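Local coordinates for EscN (PDB 2OBL), which is a P-loop NTPase-type protein, related to the alpha and beta subunits of ATP synthase, that serves a bacterial type III secretion system, at residues 117-121 / 122-126; 9-13 / 14-18; 230-233 / 234-238; 76-79 / 80-84; 319-322 / 323-327. The protein carries 1 engineered substitution. All blocks are in the same frame, centred on the assembly; numbering follows the deposited sequence.

Overall arrangement
Along the chain the order is contact 2, 4, 1, 3 and 5. Four of them lie on or next to the large, mostly parallel sheet of the nucleotide-binding domain. Contact 2 leads into its strand 15-16, contact 4 leaves strand 73-78, and contact 1 precedes strand 127-132. Contacts 1 and 2 touch where L12 packs on S125 and K126, their centres about 13 Å apart. Contacts 3 and 4, with centres about 16 Å apart, meet through R237 and F77. Contact 5 lies in the C-terminal helical region, its centre about 20 Å from that of contact 4 and about 37 Å from that of contact 2. The five thus sample one P-loop core and its helical appendage.

Contact 1: 117-121 / 122-126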
loop_
_atom_site.group_PDB
_atom_site.type_symbol
_atom_site.label_atom_id
_atom_site.label_comp_id
_atom_site.label_asym_id
_atom_site.label_seq_id
_atom_site.Cartn_x
_atom_site.Cartn_y
_atom_site.Cartn_z
ATOM N N ALA A 117 10.798 8.309 10.918
ATOM C CA ALA A 117 11.109 7.855 12.271
ATOM C C ALA A 117 10.635 6.424 12.558
ATOM O O ALA A 117 11.184 5.758 13.427
ATOM C CB ALA A 117 10.544 8.839 13.297
ATOM N N LEU A 118 9.630 5.946 11.821
ATOM C CA LEU A 118 9.105 4.584 12.014
ATOM C C LEU A 118 10.046 3.507 11.470
ATOM O O LEU A 118 9.851 2.313 11.717
ATOM C CB LEU A 118 7.733 4.433 11.330
ATOM C CG LEU A 118 6.677 5.472 11.704
ATOM C CD1 LEU A 118 5.427 5.299 10.870
ATOM C CD2 LEU A 118 6.319 5.365 13.192
ATOM N N LEU A 119 11.045 3.916 10.694
ATOM C CA LEU A 119 11.881 2.937 10.006
ATOM C C LEU A 119 13.242 2.819 10.667
ATOM O O LEU A 119 14.011 3.782 10.669
ATOM C CB LEU A 119 12.065 3.333 8.540
ATOM C CG LEU A 119 10.813 3.731 7.753
ATOM C CD1 LEU A 119 11.196 4.109 6.305
ATOM C CD2 LEU A 119 9.736 2.646 7.779
ATOM N N PRO A 120 13.559 1.628 11.203
ATOM C CA PRO A 120 14.874 1.431 11.800
ATOM C C PRO A 120 15.987 1.357 10.754
ATOM O O PRO A 120 15.727 1.250 9.543
ATOM C CB PRO A 120 14.734 0.091 12.526
ATOM C CG PRO A 120 13.688 -0.635 11.781
ATOM C CD PRO A 120 12.725 0.420 11.295
ATOM N N GLN A 121 17.223 1.420 11.234
ATOM C CA GLN A 121 18.374 1.404 10.357
ATOM C C GLN A 121 18.357 0.198 9.422
ATOM O O GLN A 121 18.689 0.326 8.257
ATOM C CB GLN A 121 19.672 1.471 11.185
ATOM C CG GLN A 121 19.840 2.804 11.911
ATOM C CD GLN A 121 20.124 3.944 10.950
ATOM O OE1 GLN A 121 21.140 3.936 10.257
ATOM N NE2 GLN A 121 19.206 4.913 10.875
ATOM N N SER A 122 17.931 -0.962 9.917
ATOM C CA SER A 122 17.914 -2.172 9.086
ATOM C C SER A 122 16.924 -2.064 7.921
ATOM O O SER A 122 17.140 -2.623 6.842
ATOM C CB SER A 122 17.610 -3.412 9.930
ATOM O OG SER A 122 16.336 -3.322 10.536
ATOM N N THR A 123 15.843 -1.332 8.133
ATOM C CA THR A 123 14.889 -1.096 7.059
ATOM C C THR A 123 15.414 -0.035 6.095
ATOM O O THR A 123 15.434 -0.248 4.881
ATOM C CB THR A 123 13.506 -0.697 7.602
ATOM O OG1 THR A 123 13.003 -1.751 8.431
ATOM C CG2 THR A 123 12.510 -0.422 6.447
ATOM N N LEU A 124 15.853 1.100 6.635
ATOM C CA LEU A 124 16.382 2.179 5.796
ATOM C C LEU A 124 17.510 1.731 4.868
ATOM O O LEU A 124 17.659 2.255 3.767
ATOM C CB LEU A 124 16.830 3.362 6.659
ATOM C CG LEU A 124 15.724 4.084 7.433
ATOM C CD1 LEU A 124 16.339 4.932 8.525
ATOM C CD2 LEU A 124 14.851 4.940 6.473
ATOM N N SER A 125 18.291 0.748 5.312
ATOM C CA SER A 125 19.406 0.234 4.537
ATOM C C SER A 125 19.002 -0.455 3.247
ATOM O O SER A 125 19.830 -0.615 2.350
ATOM C CB SER A 125 20.246 -0.720 5.382
ATOM O OG SER A 125 21.082 0.030 6.244
ATOM N N LYS A 126 17.744 -0.885 3.161
ATOM C CA LYS A 126 17.234 -1.458 1.907
ATOM C C LYS A 126 16.207 -0.569 1.210
ATOM O O LYS A 126 15.527 -1.015 0.279
ATOM C CB LYS A 126 16.654 -2.851 2.130
ATOM C CG LYS A 126 15.422 -2.898 2.996
ATOM C CD LYS A 126 14.921 -4.332 3.083
ATOM C CE LYS A 126 13.643 -4.439 3.898
ATOM N NZ LYS A 126 13.247 -5.874 3.981
#
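L124 folds back over the turn that starts its own short helix and meets L119 and P120 there. Its CB lies near P120 O, and CG comes nearer, 3.5 Å from P120 O. The chain then forks. CD1 goes to the backbone, 3.4 Å from L119 O, and also brushes Q121 NE2, the side-chain amide nitrogen. CD2 turns to the apolar side and lies 3.8 Å from L119 CD1, the two leucine side chains crossing at about a right angle. With chi1 at -65°, CG stands opposite the carbonyl carbon, and this sets it on the side of the preceding turn.

P120 occupies the N-cap position, where the residue's own N-H has no place in the helical bonding, which lets proline fit. Its oxygen takes the first helical bond, from L124 N at 2.9 Å, and the N-H points almost straight at it (174°); T123 N adds a weak bond to the same atom. One residue on, Q121 O accepts twice from S125, through N at 3.0 Å and through OG at 3.1 Å, the two donors arriving from opposite faces of the carbonyl plane. A serine suits position 125 because its short hydroxyl can fold back onto Q121 O. The proline ring also lies against T123, with P120 CG 3.6 Å from T123 OG1, while that hydroxyl is hydrogen-bonded to N93 of helix 84-94.

The chemistry is therefore divided: the L124 side chain covers the L119 and P120 oxygens, and Q121 O is satisfied by two donors of S125.

Contact 2: 9-13 / 14-18; sequences DALLG and RLIDG
The guanidinium of R14 presents an edge, not a face, to A10: both the carbonyl oxygen of A10 and a water lie near its plane. The water bridges the two residues, accepting from R14 NE at 2.7 Å and donating to A10 O over a short 2.5 Å. Direct contact with that oxygen falls to the aliphatic part of the arginine, R14 CD being 3.4 Å from A10 O. R14 sends CG off beside its backbone N (chi1 -63°), and with the chain extended from CG to NE the methylenes run past A10 before the polar head is reached. Arginine thus supplies an apolar stem and a donor for the water; at the far end NH1 makes a weak, long ion pair with E24.

In the backbone the chain reverses in a type II beta turn from L11 to R14. R14 N donates to L11 O at 3.2 Å, a bent bond of 140°. G13 takes the third position with phi at +83°, where glycine is at ease. On the buried side L11 CD2 meets I16 CD1 at 3.8 Å, the branched side chains crossing nearly perpendicularly.

The turn delivers the chain from the 3-10 segment 9-11 into strand 15-16, which pairs in parallel with strand 127-132. L11 packs against V128 of that strand and I151 of helix 138-156, while L12 packs on V128 and on F155 of the same helix.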
loop_
_atom_site.group_PDB
_atom_site.type_symbol
_atom_site.label_atom_id
_atom_site.label_comp_id
_atom_site.label_asym_id
_atom_site.label_seq_id
_atom_site.Cartn_x
_atom_site.Cartn_y
_atom_site.Cartn_z
ATOM N N ASP A 9 23.373 1.055 -7.502
ATOM C CA ASP A 9 23.171 0.464 -6.183
ATOM C C ASP A 9 23.326 1.499 -5.062
ATOM O O ASP A 9 22.721 1.353 -3.999
ATOM C CB ASP A 9 24.135 -0.698 -5.944
ATOM C CG ASP A 9 23.821 -1.916 -6.788
ATOM O OD1 ASP A 9 22.748 -1.979 -7.431
ATOM O OD2 ASP A 9 24.665 -2.830 -6.798
ATOM N N ALA A 10 24.123 2.542 -5.301
ATOM C CA ALA A 10 24.440 3.531 -4.265
ATOM C C ALA A 10 23.228 4.351 -3.829
ATOM O O ALA A 10 23.305 5.148 -2.880
ATOM C CB ALA A 10 25.594 4.459 -4.715
ATOM N N LEU A 11 22.104 4.135 -4.512
ATOM C CA LEU A 11 20.862 4.800 -4.170
ATOM C C LEU A 11 20.309 4.279 -2.846
ATOM O O LEU A 11 19.555 4.974 -2.173
ATOM C CB LEU A 11 19.815 4.621 -5.280
ATOM C CG LEU A 11 19.988 5.379 -6.596
ATOM C CD1 LEU A 11 18.945 4.950 -7.606
ATOM C CD2 LEU A 11 19.908 6.886 -6.366
ATOM N N LEU A 12 20.670 3.056 -2.472
ATOM C CA LEU A 12 20.131 2.455 -1.250
ATOM C C LEU A 12 20.557 3.217 0.010
ATOM O O LEU A 12 21.739 3.582 0.168
ATOM C CB LEU A 12 20.546 0.992 -1.122
ATOM C CG LEU A 12 19.902 -0.036 -2.047
ATOM C CD1 LEU A 12 20.373 -1.427 -1.649
ATOM C CD2 LEU A 12 18.381 0.058 -1.985
ATOM N N GLY A 13 19.590 3.451 0.890
ATOM C CA GLY A 13 19.809 4.158 2.143
ATOM C C GLY A 13 19.777 5.666 1.988
ATOM O O GLY A 13 20.022 6.395 2.946
ATOM N N ARG A 14 19.449 6.146 0.796
ATOM C CA ARG A 14 19.551 7.579 0.511
ATOM C C ARG A 14 18.227 8.311 0.331
ATOM O O ARG A 14 17.249 7.743 -0.150
ATOM C CB ARG A 14 20.429 7.823 -0.712
ATOM C CG ARG A 14 21.863 7.371 -0.511
ATOM C CD ARG A 14 22.808 8.144 -1.400
ATOM N NE ARG A 14 24.132 8.234 -0.790
ATOM C CZ ARG A 14 24.621 9.333 -0.224
ATOM N NH1 ARG A 14 23.909 10.464 -0.199
ATOM N NH2 ARG A 14 25.827 9.303 0.310
ATOM N N LEU A 15 18.229 9.588 0.697
ATOM C CA LEU A 15 17.114 10.485 0.404
ATOM C C LEU A 15 17.391 11.161 -0.924
ATOM O O LEU A 15 18.441 11.777 -1.114
ATOM C CB LEU A 15 16.987 11.562 1.481
ATOM C CG LEU A 15 16.454 11.119 2.831
ATOM C CD1 LEU A 15 16.833 12.153 3.886
ATOM C CD2 LEU A 15 14.966 10.972 2.731
ATOM N N ILE A 16 16.419 11.065 -1.816
ATOM C CA ILE A 16 16.563 11.431 -3.203
ATOM C C ILE A 16 15.404 12.360 -3.527
ATOM O O ILE A 16 14.289 12.111 -3.062
ATOM C CB ILE A 16 16.378 10.128 -4.035
ATOM C CG1 ILE A 16 17.507 9.137 -3.730
ATOM C CG2 ILE A 16 16.240 10.413 -5.480
ATOM C CD1 ILE A 16 18.839 9.659 -4.040
ATOM N N ASP A 17 15.637 13.406 -4.322
ATOM C CA ASP A 17 14.543 14.321 -4.700
ATOM C C ASP A 17 13.683 13.786 -5.837
ATOM O O ASP A 17 13.861 12.647 -6.264
ATOM C CB ASP A 17 15.019 15.762 -4.976
ATOM C CG ASP A 17 15.778 15.923 -6.293
ATOM O OD1 ASP A 17 15.783 15.007 -7.133
ATOM O OD2 ASP A 17 16.385 17.008 -6.488
ATOM N N GLY A 18 12.747 14.607 -6.308
ATOM C CA GLY A 18 11.753 14.170 -7.306
ATOM C C GLY A 18 12.330 13.770 -8.655
ATOM O O GLY A 18 11.705 13.022 -9.411
HETATM O O HOH W 1 24.910 5.670 -0.984
#

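Contact 3: 230-233 / 234-238. With CA (calcium ion), chain B.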
loop_
_atom_site.group_PDB
_atom_site.type_symbol
_atom_site.label_atom_id
_atom_site.label_comp_id
_atom_site.label_asym_id
_atom_site.label_seq_id
_atom_site.Cartn_x
_atom_site.Cartn_y
_atom_site.Cartn_z
ATOM N N ASP A 230 -13.785 12.115 -5.975
ATOM C CA ASP A 230 -12.365 12.016 -6.347
ATOM C C ASP A 230 -12.234 11.067 -7.539
ATOM O O ASP A 230 -12.169 9.850 -7.373
ATOM C CB ASP A 230 -11.500 11.550 -5.161
ATOM C CG ASP A 230 -10.111 11.081 -5.589
ATOM O OD1 ASP A 230 -9.682 11.454 -6.696
ATOM O OD2 ASP A 230 -9.478 10.316 -4.829
ATOM N N PRO A 231 -12.182 11.629 -8.745
ATOM C CA PRO A 231 -12.170 10.798 -9.936
ATOM C C PRO A 231 -10.850 10.036 -10.129
ATOM O O PRO A 231 -10.832 9.033 -10.833
ATOM C CB PRO A 231 -12.382 11.805 -11.063
ATOM C CG PRO A 231 -11.804 13.066 -10.551
ATOM C CD PRO A 231 -12.152 13.071 -9.076
ATOM N N ILE A 232 -9.771 10.516 -9.511
ATOM C CA ILE A 232 -8.473 9.827 -9.584
ATOM C C ILE A 232 -8.577 8.514 -8.810
ATOM O O ILE A 232 -8.236 7.449 -9.333
ATOM C CB ILE A 232 -7.334 10.707 -9.010
ATOM C CG1 ILE A 232 -7.143 11.959 -9.865
ATOM C CG2 ILE A 232 -6.027 9.909 -8.887
ATOM C CD1 ILE A 232 -6.828 11.662 -11.348
ATOM N N GLY A 233 -9.075 8.589 -7.580
ATOM C CA GLY A 233 -9.265 7.391 -6.737
ATOM C C GLY A 233 -10.160 6.390 -7.451
ATOM O O GLY A 233 -9.925 5.180 -7.385
ATOM N N ASP A 234 -11.179 6.906 -8.142
ATOM C CA ASP A 234 -12.142 6.036 -8.835
ATOM C C ASP A 234 -11.441 5.266 -9.948
ATOM O O ASP A 234 -11.646 4.070 -10.107
ATOM C CB ASP A 234 -13.328 6.818 -9.425
ATOM C CG ASP A 234 -14.235 7.415 -8.360
ATOM O OD1 ASP A 234 -14.020 7.176 -7.161
ATOM O OD2 ASP A 234 -15.170 8.146 -8.726
ATOM N N GLU A 235 -10.625 5.959 -10.730
ATOM C CA GLU A 235 -9.910 5.308 -11.813
ATOM C C GLU A 235 -8.948 4.260 -11.257
ATOM O O GLU A 235 -8.820 3.189 -11.825
ATOM C CB GLU A 235 -9.165 6.321 -12.712
ATOM C CG GLU A 235 -10.104 7.304 -13.446
ATOM C CD GLU A 235 -11.178 6.629 -14.291
ATOM O OE1 GLU A 235 -10.936 5.509 -14.792
ATOM O OE2 GLU A 235 -12.261 7.240 -14.490
ATOM N N VAL A 236 -8.300 4.580 -10.141
ATOM C CA VAL A 236 -7.378 3.658 -9.490
ATOM C C VAL A 236 -8.128 2.401 -9.028
ATOM O O VAL A 236 -7.672 1.280 -9.264
ATOM C CB VAL A 236 -6.645 4.368 -8.331
ATOM C CG1 VAL A 236 -5.898 3.378 -7.461
ATOM C CG2 VAL A 236 -5.673 5.431 -8.908
ATOM N N ARG A 237 -9.291 2.589 -8.413
ATOM C CA ARG A 237 -10.119 1.437 -8.002
ATOM C C ARG A 237 -10.307 0.433 -9.121
ATOM O O ARG A 237 -10.284 -0.784 -8.909
ATOM C CB ARG A 237 -11.495 1.891 -7.510
ATOM C CG ARG A 237 -11.474 2.517 -6.141
ATOM C CD ARG A 237 -12.915 2.740 -5.702
ATOM N NE ARG A 237 -13.012 3.322 -4.364
ATOM C CZ ARG A 237 -13.258 2.620 -3.261
ATOM N NH1 ARG A 237 -13.391 1.294 -3.315
ATOM N NH2 ARG A 237 -13.345 3.246 -2.091
ATOM N N SER A 238 -10.547 0.955 -10.313
ATOM C CA SER A 238 -10.844 0.120 -11.468
ATOM C C SER A 238 -9.614 -0.580 -12.061
ATOM O O SER A 238 -9.753 -1.502 -12.864
ATOM C CB SER A 238 -11.584 0.948 -12.534
ATOM O OG SER A 238 -12.912 1.239 -12.106
HETATM CA CA CA B . -16.082 8.351 -6.465
HETATM O O HOH W 2 -14.205 9.369 -5.227
HETATM O O HOH W 3 -12.985 8.791 -12.702
#
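V236 presses its CG2 to 3.3 Å from I232 O, in the tightly packed part of this helix start. Regular helical bonds run alongside, such as V236 N to I232 O and D234 N to D230 O. As N-cap, D230 turns its carboxylate back over the first turn: OD1 accepts from G233 N at 3.1 Å along a nearly straight N-H (171°), from above the carboxylate plane, and weakly from I232 N. Glycine suits position 233 because a CB would come within 2.6 Å of D230 OD2.

The more exposed side is held through a calcium ion and waters. D234 clasps the calcium ion with both carboxylate oxygens, OD1 at 2.5 Å, and N229 also binds the metal. Water 2 joins the site at 2.5 Å from the calcium ion and accepts from D230 N. Another water links P231 O to E235 OE2, the glutamate chain bending at chi2 (-56°) to reach it.

Helix 231-239 sets I232 against V196 and F197 of helix 194-204, while R237 makes a cation-pi contact with F77 of strand 73-78.

Contact 4: 76-79 / 80-84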
loop_
_atom_site.group_PDB
_atom_site.type_symbol
_atom_site.label_atom_id
_atom_site.label_comp_id
_atom_site.label_asym_id
_atom_site.label_seq_id
_atom_site.Cartn_x
_atom_site.Cartn_y
_atom_site.Cartn_z
ATOM N N ILE A 76 -4.206 1.467 -0.870
ATOM C CA ILE A 76 -4.658 1.657 0.505
ATOM C C ILE A 76 -5.394 2.997 0.525
ATOM O O ILE A 76 -4.809 4.028 0.196
ATOM C CB ILE A 76 -3.487 1.700 1.510
ATOM C CG1 ILE A 76 -2.752 0.348 1.531
ATOM C CG2 ILE A 76 -4.011 2.100 2.914
ATOM C CD1 ILE A 76 -1.514 0.315 2.454
ATOM N N PHE A 77 -6.675 2.949 0.891
ATOM C CA PHE A 77 -7.569 4.109 0.874
ATOM C C PHE A 77 -7.768 4.550 2.329
ATOM O O PHE A 77 -8.185 3.751 3.162
ATOM C CB PHE A 77 -8.924 3.723 0.264
ATOM C CG PHE A 77 -8.867 3.419 -1.217
ATOM C CD1 PHE A 77 -9.356 4.340 -2.148
ATOM C CD2 PHE A 77 -8.307 2.233 -1.680
ATOM C CE1 PHE A 77 -9.284 4.075 -3.517
ATOM C CE2 PHE A 77 -8.240 1.965 -3.051
ATOM C CZ PHE A 77 -8.719 2.894 -3.964
ATOM N N ALA A 78 -7.456 5.807 2.634
ATOM C CA ALA A 78 -7.478 6.281 4.015
ATOM C C ALA A 78 -7.667 7.789 4.119
ATOM O O ALA A 78 -7.062 8.556 3.378
ATOM C CB ALA A 78 -6.200 5.865 4.738
ATOM N N GLY A 79 -8.494 8.220 5.067
ATOM C CA GLY A 79 -8.577 9.643 5.377
ATOM C C GLY A 79 -7.527 10.018 6.412
ATOM O O GLY A 79 -6.597 9.245 6.671
ATOM N N SER A 80 -7.702 11.190 7.030
ATOM C CA SER A 80 -6.810 11.668 8.079
ATOM C C SER A 80 -7.101 11.019 9.415
ATOM O O SER A 80 -8.247 10.693 9.723
ATOM C CB SER A 80 -6.951 13.186 8.243
ATOM O OG SER A 80 -6.526 13.845 7.076
ATOM N N GLY A 81 -6.057 10.868 10.222
ATOM C CA GLY A 81 -6.211 10.432 11.594
ATOM C C GLY A 81 -6.767 9.035 11.732
ATOM O O GLY A 81 -7.461 8.737 12.704
ATOM N N VAL A 82 -6.460 8.170 10.770
ATOM C CA VAL A 82 -6.863 6.774 10.891
ATOM C C VAL A 82 -5.671 5.812 10.919
ATOM O O VAL A 82 -5.844 4.610 10.759
ATOM C CB VAL A 82 -7.873 6.348 9.802
ATOM C CG1 VAL A 82 -9.149 7.179 9.904
ATOM C CG2 VAL A 82 -7.252 6.436 8.411
ATOM N N GLY A 83 -4.468 6.346 11.119
ATOM C CA GLY A 83 -3.296 5.486 11.336
ATOM C C GLY A 83 -2.597 5.018 10.077
ATOM O O GLY A 83 -1.856 4.028 10.106
ATOM N N LYS A 84 -2.824 5.717 8.967
ATOM C CA LYS A 84 -2.217 5.325 7.704
ATOM C C LYS A 84 -0.697 5.206 7.814
ATOM O O LYS A 84 -0.138 4.187 7.463
ATOM C CB LYS A 84 -2.597 6.303 6.585
ATOM C CG LYS A 84 -1.795 6.125 5.294
ATOM C CD LYS A 84 -1.925 7.355 4.390
ATOM C CE LYS A 84 -1.306 8.608 5.015
ATOM N NZ LYS A 84 0.169 8.845 4.830
HETATM O O HOH W 4 -4.505 8.320 8.530
#
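A78 meets V82 and K84 through apolar contacts as the chain loops round at the end of strand 73-78. Its single methyl, A78 CB, lies 3.9 Å from V82 CG2 and 4.1 Å from K84 CB, so the small side chain lets V82 and K84 both approach the strand end. V82 CG2 comes closer still to the backbone, 3.4 Å from G79 O. With CG1 beside the backbone N (chi1 -61°), CG2 falls between backbone N and carbonyl carbon, facing the strand end. Valine suits the spot by touching a methyl and a carbonyl with one branch, and it also packs on L246.

No direct hydrogen bond joins the two halves; the polar link is a water. It donates to G79 O at 2.9 Å and accepts from V82 N at 3.0 Å and from K84 N at 3.1 Å, tying the strand end to two amides across the loop.

Charge enters at K84. Its chain starts out extended and then bends at chi3 and chi4, which takes NZ away from the strand end to a salt bridge with D167, at the end of strand 161-167. A bound imidazole lies about 4 Å from this side chain. Elsewhere in the loop, S80 O accepts from R248.

G81 and G83 have positive phi, +64° and +86°, which glycine accepts readily, and G83 is the N-cap of helix 84-94. A strand, a glycine-rich loop and a helix headed by lysine are consistent with the P-loop (Walker A) motif, as in relatives of this family.

Contact 5: 319-322 / 323-327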
loop_
_atom_site.group_PDB
_atom_site.type_symbol
_atom_site.label_atom_id
_atom_site.label_comp_id
_atom_site.label_asym_id
_atom_site.label_seq_id
_atom_site.Cartn_x
_atom_site.Cartn_y
_atom_site.Cartn_z
ATOM N N LYS A 319 -12.902 -12.151 20.992
ATOM C CA LYS A 319 -11.581 -11.803 21.527
ATOM C C LYS A 319 -10.429 -12.395 20.718
ATOM O O LYS A 319 -9.400 -11.746 20.528
ATOM C CB LYS A 319 -11.453 -12.209 22.999
ATOM C CG LYS A 319 -10.147 -11.754 23.645
ATOM C CD LYS A 319 -9.991 -12.313 25.053
ATOM C CE LYS A 319 -8.542 -12.223 25.515
ATOM N NZ LYS A 319 -8.270 -13.065 26.718
ATOM N N LEU A 320 -10.595 -13.631 20.253
ATOM C CA LEU A 320 -9.577 -14.263 19.423
ATOM C C LEU A 320 -9.433 -13.507 18.108
ATOM O O LEU A 320 -8.328 -13.141 17.702
ATOM C CB LEU A 320 -9.937 -15.720 19.144
ATOM C CG LEU A 320 -9.682 -16.687 20.298
ATOM C CD1 LEU A 320 -10.037 -18.093 19.869
ATOM C CD2 LEU A 320 -8.232 -16.596 20.747
ATOM N N ILE A 321 -10.567 -13.279 17.457
ATOM C CA ILE A 321 -10.608 -12.586 16.173
ATOM C C ILE A 321 -10.039 -11.167 16.277
ATOM O O ILE A 321 -9.224 -10.756 15.454
ATOM C CB ILE A 321 -12.045 -12.559 15.602
ATOM C CG1 ILE A 321 -12.482 -13.979 15.213
ATOM C CG2 ILE A 321 -12.127 -11.628 14.400
ATOM C CD1 ILE A 321 -13.968 -14.118 14.953
ATOM N N GLN A 322 -10.453 -10.432 17.305
ATOM C CA GLN A 322 -9.984 -9.064 17.487
ATOM C C GLN A 322 -8.487 -8.991 17.803
ATOM O O GLN A 322 -7.787 -8.135 17.271
ATOM C CB GLN A 322 -10.819 -8.331 18.549
ATOM C CG GLN A 322 -12.271 -8.114 18.140
ATOM C CD GLN A 322 -12.401 -7.314 16.854
ATOM O OE1 GLN A 322 -13.093 -7.716 15.916
ATOM N NE2 GLN A 322 -11.722 -6.181 16.802
ATOM N N ASN A 323 -7.995 -9.893 18.651
ATOM C CA ASN A 323 -6.556 -9.968 18.931
ATOM C C ASN A 323 -5.732 -10.338 17.702
ATOM O O ASN A 323 -4.535 -10.024 17.616
ATOM C CB ASN A 323 -6.262 -10.981 20.039
ATOM C CG ASN A 323 -6.637 -10.475 21.409
ATOM O OD1 ASN A 323 -7.030 -9.320 21.577
ATOM N ND2 ASN A 323 -6.513 -11.341 22.405
ATOM N N PHE A 324 -6.376 -11.027 16.765
ATOM C CA PHE A 324 -5.731 -11.433 15.523
ATOM C C PHE A 324 -5.609 -10.240 14.557
ATOM O O PHE A 324 -4.518 -9.935 14.057
ATOM C CB PHE A 324 -6.517 -12.578 14.872
ATOM C CG PHE A 324 -5.977 -13.008 13.524
ATOM C CD1 PHE A 324 -4.853 -13.818 13.435
ATOM C CD2 PHE A 324 -6.602 -12.607 12.351
ATOM C CE1 PHE A 324 -4.359 -14.218 12.202
ATOM C CE2 PHE A 324 -6.100 -12.998 11.104
ATOM C CZ PHE A 324 -4.984 -13.808 11.038
ATOM N N ILE A 325 -6.723 -9.562 14.307
ATOM C CA ILE A 325 -6.713 -8.488 13.303
ATOM C C ILE A 325 -6.176 -7.173 13.845
ATOM O O ILE A 325 -5.578 -6.393 13.103
ATOM C CB ILE A 325 -8.091 -8.273 12.632
ATOM C CG1 ILE A 325 -9.163 -7.933 13.668
ATOM C CG2 ILE A 325 -8.471 -9.503 11.804
ATOM C CD1 ILE A 325 -10.549 -7.656 13.074
ATOM N N GLN A 326 -6.400 -6.912 15.129
ATOM C CA GLN A 326 -5.749 -5.775 15.750
ATOM C C GLN A 326 -4.319 -6.197 16.042
ATOM O O GLN A 326 -4.061 -7.345 16.449
ATOM C CB GLN A 326 -6.488 -5.312 17.018
ATOM C CG GLN A 326 -7.865 -4.733 16.737
ATOM C CD GLN A 326 -8.612 -4.352 18.001
ATOM O OE1 GLN A 326 -9.759 -4.757 18.207
ATOM N NE2 GLN A 326 -7.956 -3.585 18.866
ATOM N N GLN A 327 -3.385 -5.283 15.815
ATOM C CA GLN A 327 -1.973 -5.610 15.897
ATOM C C GLN A 327 -1.160 -4.353 16.144
ATOM O O GLN A 327 -1.225 -3.398 15.369
ATOM C CB GLN A 327 -1.535 -6.238 14.583
ATOM C CG GLN A 327 -0.133 -6.807 14.581
ATOM C CD GLN A 327 0.184 -7.438 13.247
ATOM O OE1 GLN A 327 -0.666 -7.485 12.368
ATOM N NE2 GLN A 327 1.401 -7.928 13.087
#
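K319 to I325 run as alpha-helix, N323 N bonding to K319 O and I325 N to I321 O, each at 3.0 Å, before Q326 leaves helical angles. This is the C-terminal end of helix 318-325, in the C-terminal region of this P-loop protein. Two buried residues face the neighbouring helices: I321 packs on C284 and L287 of helix 275-290, and F324 on L342 and V345 of helix 335-345. Bulky apolar types suit that side.

I325 is set differently. At chi1 59° its CG1 lies between backbone N and carbonyl carbon, pressed to 3.3 Å from I321 O, and CD1 goes on to lie 3.8 Å from Q322 OE1 while the residue reaches helix 60-65. On the exposed flank the extended K319 chain crosses N323 at a slant, K319 CE 3.8 Å from N323 ND2, a loose contact between a long chain and a short amide.

At the helix end the peptide oxygens are met by other groups: R60 donates to F324 O and Q326 O. Q322 and Q326, one turn apart, are joined twice. Q326 N donates to Q322 O at 2.8 Å, and a single bond also joins the side-chain amides, their planes 59° apart. The long, flexible glutamines suit this reach: Q322 bends at chi2, Q326 stays extended, and Q322 NE2 meets an in-plane lone pair of Q326 OE1 at 2.8 Å.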